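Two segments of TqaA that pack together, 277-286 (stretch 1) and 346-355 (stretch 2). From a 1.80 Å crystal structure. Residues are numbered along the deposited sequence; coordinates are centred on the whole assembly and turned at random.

Stretch 1 (277-286) LPSGITMATL
Stretch 2 346-355: VMDLLHHTQT

The contact is organised around one amide, that of Gln354, set against the start of a helix. Its NE2 donates to the carbonyl O of Gly280 at 2.7 Å, with an N-H...O angle of 149°, while its OE1 accepts from Thr282 N at 2.9 Å and a nearly straight 171°. The glutamine thus reads both polarities of the backbone, a carbonyl and an amide two residues apart. OE1 also accepts from Thr285 OG1 at 2.7 Å. Thr282 OG1 lies 3.4 Å from Gln354 OE1, at best a weak bond, and 3.1 Å from Thr285 OG1; its single proton is not assigned between them. To reach this position Gln354 extends with chi1 -171° (t) and chi2 152° (t), then turns its amide at chi3 -62°.

A turn followed by a helix start places these groups side by side. Pro278 to Ile281 form a type II turn, closed by Ile281 N to Pro278 O at 3.1 Å. Ser279 sits at phi/psi -57/132 and Gly280 at 86/-8, angles at which a CB would jam against the preceding carbonyl O, so glycine fits the turn. Ile281 (-105/128) and Thr282 (-86/164) are extended; Thr282, chi1 68° (p), is the N-cap of the helix that begins at Met283 and continues past Leu286, with Leu286 N bonded to Thr282 O at 3.1 Å. Stretch 2 is helical throughout, near -62/-43 with Thr355 loosening to -70/-25, and is held by i to i-4 backbone bonds such as Gln354 N to Leu350 O at 3.0 Å.

The register runs in the same sense along both stretches: the CA atoms of Pro278 and Met347 are 8.0 Å apart, those of Thr285 and Gln354 only 5.4 Å. At this close end Thr285, chi1 -68° (m), points its CB toward the helix, and its CG2 comes 3.1 Å from Leu350 O. Thr353, also m, points its CB toward stretch 1, its CG2 3.9 Å from Thr285 O, while its own OG1 bonds back to Leu349 O at 2.9 Å.

Leu350, m/t, is the hub of the apolar packing: its CD1 meets Pro278 CG at 4.0 Å, its CB meets Ile281 CD1 at 3.9 Å, and its CD2 meets Leu286 CD1 at 3.9 Å, Leu286 being t/p. These are van der Waals contacts that keep apolar surface from water; Leu350, Ile281 and Leu286 are all buried. Ile281, m/m, also brings CD1 obliquely to the His351 ring, 3.6 Å from ND1; that histidine has chi1 -81° and chi2 -54°. At the wider end Met347, t/p/p, curls its SD to 3.6 Å from Pro278 CB. Together the two sides bury 511 Å².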

# COMPACT_ATOMS: atom_id res chain seq x y z
N LEU A 277 -8.90 -22.49 -9.12
CA LEU A 277 -9.98 -21.86 -8.35
C LEU A 277 -11.32 -22.52 -8.63
O LEU A 277 -11.71 -22.64 -9.78
CB LEU A 277 -10.07 -20.38 -8.68
CG LEU A 277 -8.86 -19.54 -8.32
CD1 LEU A 277 -9.11 -18.13 -8.74
CD2 LEU A 277 -8.61 -19.63 -6.82
N PRO A 278 -12.04 -22.93 -7.56
CA PRO A 278 -13.42 -23.36 -7.75
C PRO A 278 -14.26 -22.23 -8.34
O PRO A 278 -13.94 -21.07 -8.12
CB PRO A 278 -13.89 -23.72 -6.34
CG PRO A 278 -12.64 -23.97 -5.58
CD PRO A 278 -11.60 -23.06 -6.16
N SER A 279 -15.32 -22.56 -9.07
CA SER A 279 -16.13 -21.52 -9.70
C SER A 279 -16.67 -20.53 -8.65
O SER A 279 -17.16 -20.93 -7.60
CB SER A 279 -17.29 -22.13 -10.50
OG SER A 279 -18.03 -23.04 -9.72
N GLY A 280 -16.52 -19.24 -8.94
CA GLY A 280 -17.04 -18.21 -8.07
C GLY A 280 -16.13 -17.80 -6.93
O GLY A 280 -16.42 -16.85 -6.22
N ILE A 281 -15.03 -18.53 -6.74
CA ILE A 281 -14.09 -18.28 -5.64
C ILE A 281 -12.82 -17.59 -6.12
O ILE A 281 -12.18 -18.06 -7.06
CB ILE A 281 -13.70 -19.59 -4.93
CG1 ILE A 281 -14.94 -20.26 -4.31
CG2 ILE A 281 -12.62 -19.34 -3.87
CD1 ILE A 281 -15.69 -19.37 -3.33
N THR A 282 -12.45 -16.48 -5.48
CA THR A 282 -11.25 -15.75 -5.87
C THR A 282 -9.99 -16.28 -5.20
O THR A 282 -10.04 -17.02 -4.22
CB THR A 282 -11.35 -14.26 -5.53
OG1 THR A 282 -11.35 -14.09 -4.10
CG2 THR A 282 -12.62 -13.66 -6.13
N MET A 283 -8.85 -15.89 -5.76
CA MET A 283 -7.57 -16.28 -5.21
C MET A 283 -7.40 -15.69 -3.80
O MET A 283 -6.87 -16.35 -2.92
CB MET A 283 -6.41 -15.82 -6.12
CG MET A 283 -5.05 -16.44 -5.74
SD MET A 283 -5.00 -18.23 -5.91
CE MET A 283 -5.07 -18.36 -7.71
N ALA A 284 -7.83 -14.45 -3.60
CA ALA A 284 -7.72 -13.84 -2.28
C ALA A 284 -8.48 -14.66 -1.23
O ALA A 284 -7.99 -14.86 -0.12
CB ALA A 284 -8.25 -12.41 -2.29
N THR A 285 -9.66 -15.14 -1.59
CA THR A 285 -10.46 -15.99 -0.71
C THR A 285 -9.72 -17.27 -0.34
O THR A 285 -9.70 -17.69 0.82
CB THR A 285 -11.81 -16.34 -1.37
OG1 THR A 285 -12.58 -15.14 -1.44
CG2 THR A 285 -12.60 -17.37 -0.54
N LEU A 286 -9.12 -17.89 -1.34
CA LEU A 286 -8.38 -19.12 -1.12
C LEU A 286 -7.24 -18.90 -0.12
O LEU A 286 -7.06 -19.67 0.82
CB LEU A 286 -7.84 -19.65 -2.46
CG LEU A 286 -7.11 -20.99 -2.42
CD1 LEU A 286 -8.01 -22.07 -1.83
CD2 LEU A 286 -6.72 -21.37 -3.84
N VAL A 346 -14.29 -27.92 2.46
CA VAL A 346 -13.49 -26.80 2.00
C VAL A 346 -14.32 -25.78 1.22
O VAL A 346 -14.18 -24.57 1.44
CB VAL A 346 -12.33 -27.32 1.13
CG1 VAL A 346 -11.67 -26.17 0.37
CG2 VAL A 346 -11.34 -28.09 2.01
N MET A 347 -15.21 -26.23 0.35
CA MET A 347 -16.03 -25.29 -0.41
C MET A 347 -16.88 -24.38 0.50
O MET A 347 -17.04 -23.20 0.22
CB MET A 347 -16.95 -26.03 -1.38
CG MET A 347 -17.45 -25.11 -2.49
SD MET A 347 -16.06 -24.76 -3.62
CE MET A 347 -16.03 -26.31 -4.52
N ASP A 348 -17.43 -24.97 1.56
CA ASP A 348 -18.27 -24.22 2.51
C ASP A 348 -17.43 -23.13 3.17
O ASP A 348 -17.89 -22.00 3.36
CB ASP A 348 -18.85 -25.14 3.59
CG ASP A 348 -19.82 -26.19 3.01
OD1 ASP A 348 -20.62 -25.81 2.14
OD2 ASP A 348 -19.76 -27.36 3.42
N LEU A 349 -16.19 -23.47 3.53
CA LEU A 349 -15.29 -22.49 4.13
C LEU A 349 -14.95 -21.40 3.12
O LEU A 349 -14.91 -20.21 3.46
CB LEU A 349 -14.02 -23.17 4.66
CG LEU A 349 -12.90 -22.21 5.07
CD1 LEU A 349 -13.39 -21.30 6.19
CD2 LEU A 349 -11.63 -22.97 5.48
N LEU A 350 -14.69 -21.79 1.87
CA LEU A 350 -14.33 -20.79 0.86
C LEU A 350 -15.49 -19.80 0.64
O LEU A 350 -15.27 -18.60 0.59
CB LEU A 350 -13.96 -21.46 -0.46
CG LEU A 350 -12.67 -22.29 -0.36
CD1 LEU A 350 -12.45 -23.11 -1.64
CD2 LEU A 350 -11.50 -21.35 -0.13
N HIS A 351 -16.71 -20.31 0.53
CA HIS A 351 -17.86 -19.43 0.31
C HIS A 351 -18.06 -18.47 1.48
O HIS A 351 -18.31 -17.28 1.27
CB HIS A 351 -19.15 -20.23 0.06
CG HIS A 351 -19.26 -20.72 -1.34
ND1 HIS A 351 -19.18 -19.88 -2.43
CD2 HIS A 351 -19.43 -21.97 -1.85
CE1 HIS A 351 -19.29 -20.58 -3.54
NE2 HIS A 351 -19.44 -21.85 -3.22
N HIS A 352 -17.93 -18.99 2.69
CA HIS A 352 -18.07 -18.16 3.89
C HIS A 352 -16.98 -17.09 3.94
O HIS A 352 -17.26 -15.92 4.21
CB HIS A 352 -18.03 -19.03 5.16
CG HIS A 352 -17.98 -18.24 6.43
ND1 HIS A 352 -19.03 -17.45 6.87
CD2 HIS A 352 -17.01 -18.12 7.37
CE1 HIS A 352 -18.69 -16.87 8.01
NE2 HIS A 352 -17.48 -17.28 8.35
N THR A 353 -15.74 -17.49 3.69
CA THR A 353 -14.62 -16.55 3.76
C THR A 353 -14.83 -15.43 2.76
O THR A 353 -14.57 -14.25 3.04
CB THR A 353 -13.27 -17.27 3.52
OG1 THR A 353 -13.09 -18.25 4.54
CG2 THR A 353 -12.11 -16.29 3.58
N GLN A 354 -15.36 -15.78 1.59
CA GLN A 354 -15.52 -14.76 0.57
C GLN A 354 -16.61 -13.78 0.97
O GLN A 354 -16.44 -12.58 0.86
CB GLN A 354 -15.83 -15.38 -0.80
CG GLN A 354 -15.79 -14.35 -1.95
CD GLN A 354 -15.42 -15.01 -3.26
OE1 GLN A 354 -14.32 -15.56 -3.40
NE2 GLN A 354 -16.34 -14.99 -4.22
N THR A 355 -17.73 -14.28 1.49
CA THR A 355 -18.76 -13.33 1.90
C THR A 355 -18.34 -12.54 3.15
O THR A 355 -18.79 -11.42 3.34
CB THR A 355 -20.12 -14.03 2.10
OG1 THR A 355 -19.99 -15.11 3.01
CG2 THR A 355 -20.59 -14.62 0.78